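Local structure of trigger factor (Thermotoga maritima, 2NSA) at residues F3-L6 and E7-K10; R66-Q69 and I70-Y74; E115-A118 and E119-A122. The protein probably acts as a ribosome-binding chaperone and peptidyl-prolyl cis-trans isomerase that keeps newly made proteins open, its C-terminal chaperone domain being the part described here. One frame throughout, in Å; residues are numbered along the deposited sequence.

Interaction 1 of 3, residues F3-L6 and E7-K10; sequences FETL and EQLK
Thr5 turns OG1 between its own backbone N and carbonyl carbon (chi1 68°), while Gln8 sets CG beside its backbone N (chi1 -64°) and runs extended from there, back over the start of the helix. The two side chains cross at about a right angle and form a capping box. Thr5 is the N-cap: its OG1 accepts from Gln8 N at 3.2 Å. In return Gln8 OE1 takes two backbone donors, Glu4 N at 2.9 Å and Thr5 N at 3.0 Å, so one amide oxygen pins two successive N-H groups ahead of the helix. Both donors lie somewhat out of the amide plane, the first by 24°. The regular helical ladder then begins with Leu9 N to Thr5 O and continues with Lys10 N to Leu6 O at 2.9 Å. Phe3 folds back over the first turn, and Leu9 CA sits over one face of its ring, offset toward the rim, in a CH-pi contact 3.9 Å from the centroid. Lys10 NZ also makes a weak salt bridge to Glu7 OE2. Phe3 and Leu9 both press on Lys36 of helix 25-36, Leu9 also meets Leu33, and Phe3 and Leu6 rest on Ile40 in the loop beyond that helix.

Interaction 2 of 3, residues R66-Q69 and I70-Y74; sequences RYEQ and IVSSY. With SO4 (sulfate ion), chain B.
Tyr67 and Val71 face each other across one turn of the short helix 67-72, which has Arg66 as its N-cap residue and a sulfate at its N-terminal end. The backbone bonds come in i to i+4 order: Ile70 N to Arg66 O, Val71 N to Tyr67 O at 2.8 Å, and Ser72 N to Glu68 O. The serines add hydroxyl bonds. Ser72 OG donates to Glu68 O at 2.5 Å from above the carbonyl plane, 36° out of it, on the face opposite Ser72 N. Ser73 OG donates to Ile70 O in its carbonyl plane; Ser73 N bonds the same oxygen from well out of that plane.

Anion binding belongs to the first turn. Tyr67 N donates to sulfate O1 at 2.9 Å and Glu68 N to O2 at 2.8 Å, the latter with the straighter N-H, at 163°. The positive end of the helix dipole would be expected to favour an anion here, although the sulfate probably came from the crystallisation liquor.

Among the apolar contacts, Val71 CB lies over one face of the Tyr67 ring, offset toward the rim, in a CH-pi contact 4.2 Å from the centroid. With Tyr67 CG anti to the backbone N (chi1 -178°), the ring reaches forward along the helix to meet it. Phe80 of helix 77-105 touches Tyr67, Ile70 and Val71, while Leu61 of helix 47-64 meets Arg66 and Ile70; the Arg66 guanidinium forms its salt bridge with Glu64. Ile70 CD1 comes obliquely to that guanidinium, 3.9 Å from Arg66 NH1.

Interaction 3 of 3, residues E115-A118 and E119-A122; sequences EKEA and EELA
Glu115 O accepts from Glu119 N at 3.0 Å, and Glu119 CG lies just as near that carbonyl oxygen. Beyond CG the Glu119 chain runs extended, and its OE2 forms a salt bridge with Lys133 of helix 129-138. Lys116 repeats the backbone pattern one residue on, its O taking the N-H of Glu120. Next comes Glu117, whose side chain leaves with CG anti to the backbone N and then bends at chi2 (68°), swinging the carboxylate round toward that of Glu120. The two acids come very close, Glu117 OE2 to Glu120 OE1 at 2.9 Å, planes 44° apart. Both charged, they would repel, so a raised pKa for one is plausible. A water hydrogen-bonds Glu117 OE1 at 2.6 Å and Glu120 OE1 at 2.7 Å, bridging the acids; a sulfate, probably from the crystallisation liquor, lies about 3 Å from the Glu117 side chain. Glu117 O also receives Leu121 N, and both side chains meet Leu146. Ala118, buried against Lys133 and Val136, accepts at O from Ala122 N, while Ala122 packs on Ala132. These are two regular alpha-helical turns of helix 111-125 in the all-helical trigger factor C-terminal domain, packed against helices 129-138 and 140-160.

From the N terminus, the three contacts follow in series; none nests within or crosses another, and each spans a single continuous stretch without closing a long loop. Interaction 1 starts helix 6-12 and sets it against helix 25-36. Further on, interaction 2 covers the short helix 67-72 that joins helix 47-64 to helix 77-105, and it packs on both. The chain then runs along the long helix 77-105 to interaction 3 in helix 111-125, which meets helices 129-138 and 140-160. Centres lie 34 to 35 Å apart, and interactions 1 and 3 are on opposite sides of the chain's centre, so these are separate local sites in one elongated helical domain.

Interaction 1 of 3, residues F3-L6 and E7-K10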
loop_
_atom_site.group_PDB
_atom_site.type_symbol
_atom_site.label_atom_id
_atom_site.label_comp_id
_atom_site.label_asym_id
_atom_site.label_seq_id
_atom_site.Cartn_x
_atom_site.Cartn_y
_atom_site.Cartn_z
ATOM N N PHE A 3 17.724 -3.901 -3.975
ATOM C CA PHE A 3 17.705 -4.946 -2.958
ATOM C C PHE A 3 17.288 -6.302 -3.506
ATOM O O PHE A 3 16.490 -6.392 -4.438
ATOM C CB PHE A 3 16.765 -4.558 -1.816
ATOM C CG PHE A 3 17.073 -3.224 -1.207
ATOM C CD1 PHE A 3 16.251 -2.128 -1.452
ATOM C CD2 PHE A 3 18.190 -3.057 -0.396
ATOM C CE1 PHE A 3 16.537 -0.884 -0.897
ATOM C CE2 PHE A 3 18.485 -1.819 0.164
ATOM C CZ PHE A 3 17.657 -0.728 -0.088
ATOM N N GLU A 4 17.835 -7.357 -2.912
ATOM C CA GLU A 4 17.530 -8.720 -3.324
ATOM C C GLU A 4 16.807 -9.462 -2.203
ATOM O O GLU A 4 16.025 -10.377 -2.459
ATOM C CB GLU A 4 18.821 -9.456 -3.690
ATOM C CG GLU A 4 18.620 -10.882 -4.186
ATOM C CD GLU A 4 19.920 -11.541 -4.609
ATOM O OE1 GLU A 4 20.540 -11.068 -5.587
ATOM O OE2 GLU A 4 20.326 -12.530 -3.962
ATOM N N THR A 5 17.066 -9.062 -0.961
ATOM C CA THR A 5 16.439 -9.703 0.188
ATOM C C THR A 5 15.814 -8.690 1.135
ATOM O O THR A 5 16.205 -7.524 1.161
ATOM C CB THR A 5 17.458 -10.523 0.995
ATOM O OG1 THR A 5 18.391 -9.636 1.625
ATOM C CG2 THR A 5 18.209 -11.479 0.085
ATOM N N LEU A 6 14.844 -9.150 1.917
ATOM C CA LEU A 6 14.162 -8.293 2.876
ATOM C C LEU A 6 15.170 -7.784 3.900
ATOM O O LEU A 6 15.087 -6.645 4.357
ATOM C CB LEU A 6 13.055 -9.073 3.589
ATOM C CG LEU A 6 12.214 -8.297 4.607
ATOM C CD1 LEU A 6 11.500 -7.144 3.910
ATOM C CD2 LEU A 6 11.208 -9.233 5.259
ATOM N N GLU A 7 16.126 -8.637 4.254
ATOM C CA GLU A 7 17.150 -8.265 5.222
ATOM C C GLU A 7 17.992 -7.088 4.743
ATOM O O GLU A 7 18.347 -6.210 5.529
ATOM C CB GLU A 7 18.055 -9.460 5.525
ATOM C CG GLU A 7 17.537 -10.356 6.634
ATOM C CD GLU A 7 17.303 -9.593 7.927
ATOM O OE1 GLU A 7 18.135 -8.719 8.265
ATOM O OE2 GLU A 7 16.293 -9.870 8.611
ATOM N N GLN A 8 18.322 -7.072 3.455
ATOM C CA GLN A 8 19.115 -5.981 2.901
ATOM C C GLN A 8 18.302 -4.696 2.939
ATOM O O GLN A 8 18.832 -3.621 3.202
ATOM C CB GLN A 8 19.513 -6.282 1.457
ATOM C CG GLN A 8 20.421 -7.486 1.298
ATOM C CD GLN A 8 20.736 -7.779 -0.157
ATOM O OE1 GLN A 8 19.835 -8.004 -0.965
ATOM N NE2 GLN A 8 22.020 -7.780 -0.497
ATOM N N LEU A 9 17.006 -4.821 2.680
ATOM C CA LEU A 9 16.113 -3.670 2.682
ATOM C C LEU A 9 16.047 -3.072 4.084
ATOM O O LEU A 9 16.235 -1.872 4.263
ATOM C CB LEU A 9 14.715 -4.097 2.215
ATOM C CG LEU A 9 13.682 -3.006 1.906
ATOM C CD1 LEU A 9 12.549 -3.589 1.067
ATOM C CD2 LEU A 9 13.149 -2.412 3.190
ATOM N N LYS A 10 15.790 -3.919 5.076
ATOM C CA LYS A 10 15.697 -3.476 6.465
ATOM C C LYS A 10 16.986 -2.809 6.940
ATOM O O LYS A 10 16.954 -1.860 7.728
ATOM C CB LYS A 10 15.367 -4.669 7.366
ATOM C CG LYS A 10 13.989 -5.259 7.116
ATOM C CD LYS A 10 13.840 -6.645 7.728
ATOM C CE LYS A 10 13.903 -6.611 9.241
ATOM N NZ LYS A 10 13.754 -7.977 9.814
#

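Interaction 2 of 3, residues R66-Q69 and I70-Y74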
loop_
_atom_site.group_PDB
_atom_site.type_symbol
_atom_site.label_atom_id
_atom_site.label_comp_id
_atom_site.label_asym_id
_atom_site.label_seq_id
_atom_site.Cartn_x
_atom_site.Cartn_y
_atom_site.Cartn_z
ATOM N N ARG A 66 -9.878 13.745 -13.812
ATOM C CA ARG A 66 -8.530 14.129 -13.431
ATOM C C ARG A 66 -7.491 13.703 -14.456
ATOM O O ARG A 66 -6.311 14.033 -14.325
ATOM C CB ARG A 66 -8.189 13.515 -12.072
ATOM C CG ARG A 66 -9.267 13.734 -11.029
ATOM C CD ARG A 66 -8.790 13.375 -9.638
ATOM N NE ARG A 66 -8.429 11.968 -9.507
ATOM C CZ ARG A 66 -7.194 11.533 -9.270
ATOM N NH1 ARG A 66 -6.198 12.397 -9.140
ATOM N NH2 ARG A 66 -6.959 10.235 -9.151
ATOM N N TYR A 67 -7.927 12.982 -15.482
ATOM C CA TYR A 67 -7.004 12.502 -16.499
ATOM C C TYR A 67 -6.216 13.581 -17.231
ATOM O O TYR A 67 -4.992 13.591 -17.174
ATOM C CB TYR A 67 -7.735 11.633 -17.532
ATOM C CG TYR A 67 -6.806 11.076 -18.591
ATOM C CD1 TYR A 67 -5.782 10.191 -18.253
ATOM C CD2 TYR A 67 -6.920 11.473 -19.922
ATOM C CE1 TYR A 67 -4.887 9.717 -19.218
ATOM C CE2 TYR A 67 -6.031 11.007 -20.894
ATOM C CZ TYR A 67 -5.018 10.132 -20.534
ATOM O OH TYR A 67 -4.128 9.685 -21.490
ATOM N N GLU A 68 -6.904 14.495 -17.909
ATOM C CA GLU A 68 -6.185 15.512 -18.668
ATOM C C GLU A 68 -5.197 16.332 -17.843
ATOM O O GLU A 68 -4.094 16.620 -18.302
ATOM C CB GLU A 68 -7.163 16.434 -19.399
ATOM C CG GLU A 68 -6.499 17.215 -20.511
ATOM C CD GLU A 68 -7.493 17.911 -21.409
ATOM O OE1 GLU A 68 -8.184 17.219 -22.186
ATOM O OE2 GLU A 68 -7.581 19.151 -21.329
ATOM N N GLN A 69 -5.582 16.707 -16.628
ATOM C CA GLN A 69 -4.686 17.475 -15.770
ATOM C C GLN A 69 -3.403 16.688 -15.522
ATOM O O GLN A 69 -2.303 17.241 -15.548
ATOM C CB GLN A 69 -5.370 17.787 -14.439
ATOM C CG GLN A 69 -6.477 18.826 -14.542
ATOM C CD GLN A 69 -7.347 18.876 -13.300
ATOM O OE1 GLN A 69 -8.088 17.935 -13.011
ATOM N NE2 GLN A 69 -7.258 19.973 -12.556
ATOM N N ILE A 70 -3.554 15.385 -15.298
ATOM C CA ILE A 70 -2.420 14.516 -15.038
ATOM C C ILE A 70 -1.577 14.226 -16.280
ATOM O O ILE A 70 -0.360 14.405 -16.263
ATOM C CB ILE A 70 -2.884 13.171 -14.432
ATOM C CG1 ILE A 70 -3.592 13.422 -13.098
ATOM C CG2 ILE A 70 -1.685 12.244 -14.228
ATOM C CD1 ILE A 70 -4.187 12.177 -12.471
ATOM N N VAL A 71 -2.211 13.782 -17.359
ATOM C CA VAL A 71 -1.444 13.463 -18.557
ATOM C C VAL A 71 -0.758 14.696 -19.134
ATOM O O VAL A 71 0.328 14.594 -19.708
ATOM C CB VAL A 71 -2.326 12.798 -19.639
ATOM C CG1 VAL A 71 -3.225 13.835 -20.316
ATOM C CG2 VAL A 71 -1.434 12.094 -20.651
ATOM N N SER A 72 -1.382 15.857 -18.965
ATOM C CA SER A 72 -0.819 17.110 -19.466
ATOM C C SER A 72 0.537 17.439 -18.843
ATOM O O SER A 72 1.361 18.118 -19.461
ATOM C CB SER A 72 -1.783 18.271 -19.206
ATOM O OG SER A 72 -2.953 18.140 -19.990
ATOM N N SER A 73 0.770 16.960 -17.624
ATOM C CA SER A 73 2.029 17.227 -16.937
ATOM C C SER A 73 3.167 16.397 -17.522
ATOM O O SER A 73 4.340 16.651 -17.244
ATOM C CB SER A 73 1.898 16.945 -15.435
ATOM O OG SER A 73 1.811 15.558 -15.163
ATOM N N TYR A 74 2.817 15.405 -18.334
ATOM C CA TYR A 74 3.816 14.554 -18.963
ATOM C C TYR A 74 4.080 15.029 -20.385
ATOM O O TYR A 74 3.276 15.758 -20.960
ATOM C CB TYR A 74 3.347 13.096 -18.979
ATOM C CG TYR A 74 3.321 12.452 -17.612
ATOM C CD1 TYR A 74 2.355 12.802 -16.673
ATOM C CD2 TYR A 74 4.276 11.503 -17.255
ATOM C CE1 TYR A 74 2.339 12.221 -15.407
ATOM C CE2 TYR A 74 4.271 10.917 -15.993
ATOM C CZ TYR A 74 3.300 11.282 -15.078
ATOM O OH TYR A 74 3.291 10.707 -13.826
HETATM S S SO4 B . -10.894 14.258 -17.745
HETATM O O1 SO4 B . -10.579 13.225 -16.740
HETATM O O2 SO4 B . -9.643 14.782 -18.320
HETATM O O3 SO4 B . -11.645 15.361 -17.112
HETATM O O4 SO4 B . -11.722 13.662 -18.812
#

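Interaction 3 of 3, residues E115-A118 and E119-A122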
loop_
_atom_site.group_PDB
_atom_site.type_symbol
_atom_site.label_atom_id
_atom_site.label_comp_id
_atom_site.label_asym_id
_atom_site.label_seq_id
_atom_site.Cartn_x
_atom_site.Cartn_y
_atom_site.Cartn_z
ATOM N N GLU A 115 -14.620 -4.173 12.701
ATOM C CA GLU A 115 -15.603 -3.329 13.361
ATOM C C GLU A 115 -14.971 -2.071 13.943
ATOM O O GLU A 115 -15.508 -0.978 13.787
ATOM C CB GLU A 115 -16.306 -4.120 14.462
ATOM C CG GLU A 115 -17.343 -5.093 13.941
ATOM C CD GLU A 115 -17.814 -6.052 15.009
ATOM O OE1 GLU A 115 -17.945 -5.619 16.173
ATOM O OE2 GLU A 115 -18.060 -7.233 14.684
ATOM N N LYS A 116 -13.833 -2.229 14.614
ATOM C CA LYS A 116 -13.133 -1.089 15.205
ATOM C C LYS A 116 -12.705 -0.086 14.142
ATOM O O LYS A 116 -12.841 1.126 14.320
ATOM C CB LYS A 116 -11.887 -1.545 15.970
ATOM C CG LYS A 116 -12.149 -2.174 17.328
ATOM C CD LYS A 116 -10.828 -2.394 18.065
ATOM C CE LYS A 116 -11.031 -2.914 19.479
ATOM N NZ LYS A 116 -9.730 -3.070 20.194
ATOM N N GLU A 117 -12.182 -0.593 13.033
ATOM C CA GLU A 117 -11.735 0.284 11.965
ATOM C C GLU A 117 -12.913 1.027 11.348
ATOM O O GLU A 117 -12.815 2.209 11.028
ATOM C CB GLU A 117 -11.012 -0.517 10.883
ATOM C CG GLU A 117 -10.085 0.334 10.051
ATOM C CD GLU A 117 -8.912 0.832 10.863
ATOM O OE1 GLU A 117 -8.047 0.006 11.218
ATOM O OE2 GLU A 117 -8.861 2.040 11.160
ATOM N N ALA A 118 -14.033 0.334 11.173
ATOM C CA ALA A 118 -15.203 0.973 10.599
ATOM C C ALA A 118 -15.656 2.107 11.514
ATOM O O ALA A 118 -16.070 3.158 11.043
ATOM C CB ALA A 118 -16.331 -0.044 10.413
ATOM N N GLU A 119 -15.573 1.891 12.824
ATOM C CA GLU A 119 -15.974 2.920 13.780
ATOM C C GLU A 119 -15.099 4.160 13.634
ATOM O O GLU A 119 -15.591 5.290 13.678
ATOM C CB GLU A 119 -15.881 2.388 15.213
ATOM C CG GLU A 119 -16.719 1.144 15.466
ATOM C CD GLU A 119 -16.725 0.720 16.924
ATOM O OE1 GLU A 119 -15.652 0.743 17.561
ATOM O OE2 GLU A 119 -17.805 0.351 17.431
ATOM N N GLU A 120 -13.799 3.950 13.443
ATOM C CA GLU A 120 -12.872 5.065 13.299
ATOM C C GLU A 120 -13.045 5.801 11.977
ATOM O O GLU A 120 -12.821 7.007 11.902
ATOM C CB GLU A 120 -11.434 4.568 13.427
ATOM C CG GLU A 120 -11.182 3.817 14.715
ATOM C CD GLU A 120 -9.739 3.398 14.869
ATOM O OE1 GLU A 120 -9.232 2.677 13.983
ATOM O OE2 GLU A 120 -9.113 3.790 15.878
ATOM N N LEU A 121 -13.435 5.080 10.931
ATOM C CA LEU A 121 -13.633 5.709 9.630
ATOM C C LEU A 121 -14.945 6.471 9.539
ATOM O O LEU A 121 -15.067 7.412 8.760
ATOM C CB LEU A 121 -13.609 4.662 8.520
ATOM C CG LEU A 121 -12.236 4.122 8.115
ATOM C CD1 LEU A 121 -12.414 2.899 7.224
ATOM C CD2 LEU A 121 -11.455 5.207 7.395
ATOM N N ALA A 122 -15.923 6.061 10.339
ATOM C CA ALA A 122 -17.243 6.679 10.315
ATOM C C ALA A 122 -17.279 8.202 10.196
ATOM O O ALA A 122 -17.901 8.737 9.276
ATOM C CB ALA A 122 -18.039 6.232 11.531
HETATM O O HOH W 1 -8.138 0.253 13.788
#